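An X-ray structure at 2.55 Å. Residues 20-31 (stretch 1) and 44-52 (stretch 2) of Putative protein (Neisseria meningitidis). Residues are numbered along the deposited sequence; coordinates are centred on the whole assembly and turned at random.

Stretch 1 (20-31) TVEGALEYVELA
Stretch 2, residues 44-52: DFHTVAGLI

Stretch 1 enters as an extended strand at Thr20 and Val21 (phi/psi -144/148 and -132/160), folds through a type I turn from Glu22 to Leu25, and starts a helix at Tyr27. The turn is closed by Leu25 N to Glu22 O at 2.6 Å; Gly23 sits at -28/-28 and Ala24 at -115/15. Leu25 and Glu26 are extended again (-64/142 and -81/125), and Glu26 is the N-cap residue. Stretch 2 runs irregularly through His46 (-126/-1), extends at Thr47 (-140/160), its own N-cap, and becomes helical from Val48 onward.

The two helix starts meet through backbone. Glu26 and Thr47 form a single beta bridge, their CA atoms 4.1 Å apart; Gly23 CA lies equally far from Ala49 CA. As one chain advances the other retreats: Tyr27 N donates to His46 O (2.8 Å), Val48 N to Leu25 O (2.8 Å), and Ala49 N to Gly23 O (2.6 Å). The first turn of a helix leaves NH groups without carbonyl partners in the helix itself; those of Tyr27, Val48 and Ala49 find theirs across the contact. Glu26 CA adds a CA-H...O contact to His46 O at 3.1 Å. A water extends the pattern, accepting from Val28 N (3.1 Å) and donating to His46 O (2.6 Å).

Thr47, chi1 p, suits its cap position: its OG1 accepts from Gly50 N at 2.9 Å and makes a weak hydrogen bond to Gly23 O at 3.3 Å. Gly23 is buried without a side chain; an ideal CB there would lie 3.3 Å from Ala49 CB, a tight fit. The small methyl of Ala49 belongs to the same close approach.

Val48 is the apolar centre, buried, with chi1 t. Its CG1 meets Val21 CG2 at 3.9 Å, while its CG2 meets Leu25 CB at 3.6 Å and Leu30 CD1 at 4.0 Å. The compact branched side chain can thus touch strand, loop and helix of stretch 1 together. Val21 (chi1 m) and Leu30 point toward stretch 2; Leu25 approaches sideways.

Tyr27, chi1 t and chi2 96°, carries the aromatic contact. Phe45 (chi1 p, chi2 76°) turns its edge to the Tyr27 face in an offset edge-to-face pair, centroids 5.6 Å apart and planes at 61°, with Tyr27 CD1 3.4 Å from Phe45 CE1. Leu51 CD2 lies at the Tyr27 ring edge, 4.3 Å from Tyr27 CE1. The CA-to-CB bonds of Glu22 and Glu26 point away from stretch 2, though Glu26 CB still touches it; both residues are exposed, as suits a charged side chain. Together the two stretches bury 480 Å², both sides summed.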

# COMPACT_ATOMS: atom_id res chain seq x y z
N THR A 20 9.38 -5.17 0.42
CA THR A 20 8.01 -5.57 0.28
C THR A 20 7.43 -5.67 1.66
O THR A 20 8.11 -6.00 2.63
CB THR A 20 7.88 -6.93 -0.46
OG1 THR A 20 8.66 -7.87 0.23
CG2 THR A 20 8.32 -6.86 -1.92
N VAL A 21 6.15 -5.37 1.74
CA VAL A 21 5.49 -5.43 3.03
C VAL A 21 4.24 -6.19 2.79
O VAL A 21 3.73 -6.34 1.61
CB VAL A 21 5.08 -4.04 3.57
CG1 VAL A 21 6.27 -3.29 4.02
CG2 VAL A 21 4.35 -3.31 2.53
N GLU A 22 3.75 -6.68 3.92
CA GLU A 22 2.40 -7.16 3.94
C GLU A 22 1.30 -6.11 3.83
O GLU A 22 1.31 -5.05 4.51
CB GLU A 22 2.17 -8.02 5.14
CG GLU A 22 2.58 -7.38 6.43
CD GLU A 22 2.16 -8.30 7.62
OE1 GLU A 22 1.80 -7.75 8.76
OE2 GLU A 22 2.18 -9.57 7.36
N GLY A 23 0.39 -6.43 2.92
CA GLY A 23 -0.91 -5.79 2.80
C GLY A 23 -1.54 -5.19 4.05
O GLY A 23 -2.29 -4.23 3.96
N ALA A 24 -1.22 -5.73 5.19
CA ALA A 24 -1.95 -5.43 6.36
C ALA A 24 -1.02 -4.74 7.25
O ALA A 24 -1.24 -4.66 8.43
CB ALA A 24 -2.39 -6.74 7.04
N LEU A 25 0.11 -4.29 6.74
CA LEU A 25 0.91 -3.36 7.58
C LEU A 25 0.02 -2.10 7.75
O LEU A 25 -0.73 -1.66 6.80
CB LEU A 25 2.17 -2.96 6.84
CG LEU A 25 3.38 -2.88 7.72
CD1 LEU A 25 4.15 -1.73 7.19
CD2 LEU A 25 3.24 -2.83 9.26
N GLU A 26 0.09 -1.57 8.94
CA GLU A 26 -0.61 -0.33 9.26
C GLU A 26 0.16 0.87 8.76
O GLU A 26 1.33 1.05 9.11
CB GLU A 26 -0.79 -0.23 10.79
CG GLU A 26 -1.87 -1.21 11.27
CD GLU A 26 -2.14 -1.22 12.74
OE1 GLU A 26 -1.32 -0.73 13.55
OE2 GLU A 26 -3.22 -1.75 13.10
N TYR A 27 -0.51 1.67 7.98
CA TYR A 27 -0.02 2.98 7.61
C TYR A 27 0.65 3.69 8.71
O TYR A 27 1.72 4.28 8.53
CB TYR A 27 -1.11 3.84 7.13
CG TYR A 27 -0.60 5.07 6.47
CD1 TYR A 27 -0.48 5.14 5.11
CD2 TYR A 27 -0.30 6.17 7.20
CE1 TYR A 27 -0.01 6.28 4.47
CE2 TYR A 27 0.15 7.35 6.59
CZ TYR A 27 0.29 7.38 5.21
OH TYR A 27 0.72 8.54 4.61
N VAL A 28 0.13 3.54 9.89
CA VAL A 28 0.69 4.24 11.00
C VAL A 28 2.03 3.69 11.32
O VAL A 28 2.83 4.30 12.01
CB VAL A 28 -0.33 4.18 12.15
CG1 VAL A 28 0.30 4.11 13.52
CG2 VAL A 28 -1.16 5.40 12.02
N GLU A 29 2.29 2.49 10.86
CA GLU A 29 3.55 1.82 11.20
C GLU A 29 4.63 2.01 10.09
O GLU A 29 5.75 2.31 10.41
CB GLU A 29 3.29 0.34 11.52
CG GLU A 29 2.80 0.06 13.04
CD GLU A 29 3.79 0.48 14.19
OE1 GLU A 29 5.05 0.29 14.01
OE2 GLU A 29 3.32 1.00 15.28
N LEU A 30 4.24 1.82 8.83
CA LEU A 30 5.03 2.09 7.65
C LEU A 30 5.43 3.58 7.55
O LEU A 30 6.61 3.89 7.44
CB LEU A 30 4.20 1.79 6.43
CG LEU A 30 4.91 1.25 5.18
CD1 LEU A 30 4.27 1.85 3.98
CD2 LEU A 30 6.46 1.45 5.22
N ALA A 31 4.44 4.47 7.58
CA ALA A 31 4.64 5.90 7.25
C ALA A 31 5.73 6.60 7.99
O ALA A 31 6.58 7.18 7.41
CB ALA A 31 3.37 6.67 7.37
N ASP A 44 -9.29 7.39 5.17
CA ASP A 44 -9.89 6.27 4.45
C ASP A 44 -9.28 4.86 4.41
O ASP A 44 -9.80 4.01 3.65
CB ASP A 44 -10.03 6.66 3.04
CG ASP A 44 -10.83 7.86 2.91
OD1 ASP A 44 -12.02 7.75 3.33
OD2 ASP A 44 -10.27 8.89 2.42
N PHE A 45 -8.19 4.59 5.14
CA PHE A 45 -7.56 3.28 5.10
C PHE A 45 -6.67 3.14 6.31
O PHE A 45 -6.38 4.10 6.94
CB PHE A 45 -6.85 3.02 3.76
CG PHE A 45 -5.80 4.08 3.38
CD1 PHE A 45 -4.53 4.10 4.00
CD2 PHE A 45 -6.08 5.03 2.39
CE1 PHE A 45 -3.59 5.03 3.67
CE2 PHE A 45 -5.13 5.98 2.07
CZ PHE A 45 -3.88 6.00 2.73
N HIS A 46 -6.27 1.96 6.71
CA HIS A 46 -5.35 1.97 7.83
C HIS A 46 -4.12 1.20 7.53
O HIS A 46 -3.24 1.12 8.39
CB HIS A 46 -5.99 1.38 9.08
CG HIS A 46 -7.24 2.07 9.44
ND1 HIS A 46 -8.44 1.83 8.79
CD2 HIS A 46 -7.49 3.07 10.33
CE1 HIS A 46 -9.37 2.62 9.28
NE2 HIS A 46 -8.82 3.39 10.21
N THR A 47 -4.09 0.62 6.32
CA THR A 47 -3.07 -0.36 5.93
C THR A 47 -2.59 -0.17 4.49
O THR A 47 -3.33 0.45 3.60
CB THR A 47 -3.63 -1.85 6.03
OG1 THR A 47 -4.63 -2.09 5.01
CG2 THR A 47 -4.16 -2.14 7.41
N VAL A 48 -1.39 -0.75 4.25
CA VAL A 48 -0.82 -0.69 2.90
C VAL A 48 -1.85 -1.19 1.93
O VAL A 48 -2.19 -0.54 0.91
CB VAL A 48 0.52 -1.45 2.83
CG1 VAL A 48 1.15 -1.30 1.48
CG2 VAL A 48 1.41 -0.97 3.93
N ALA A 49 -2.44 -2.32 2.24
CA ALA A 49 -3.38 -2.90 1.29
C ALA A 49 -4.48 -1.94 1.12
O ALA A 49 -4.89 -1.74 -0.02
CB ALA A 49 -3.97 -4.25 1.80
N GLY A 50 -4.97 -1.37 2.25
CA GLY A 50 -6.10 -0.45 2.22
C GLY A 50 -5.77 0.76 1.35
O GLY A 50 -6.62 1.19 0.52
N LEU A 51 -4.54 1.28 1.49
CA LEU A 51 -4.07 2.36 0.63
C LEU A 51 -4.29 2.00 -0.78
O LEU A 51 -4.84 2.80 -1.55
CB LEU A 51 -2.60 2.75 0.93
CG LEU A 51 -1.54 3.28 -0.03
CD1 LEU A 51 -2.00 3.79 -1.35
CD2 LEU A 51 -0.76 4.33 0.72
N ILE A 52 -3.85 0.81 -1.17
CA ILE A 52 -3.98 0.47 -2.61
C ILE A 52 -5.42 0.47 -3.06
O ILE A 52 -5.72 1.04 -4.10
CB ILE A 52 -3.39 -0.89 -3.00
CG1 ILE A 52 -1.93 -0.99 -2.53
CG2 ILE A 52 -3.65 -1.18 -4.49
CD1 ILE A 52 -1.17 -2.12 -3.14
O HOH W 1 -2.84 2.81 10.37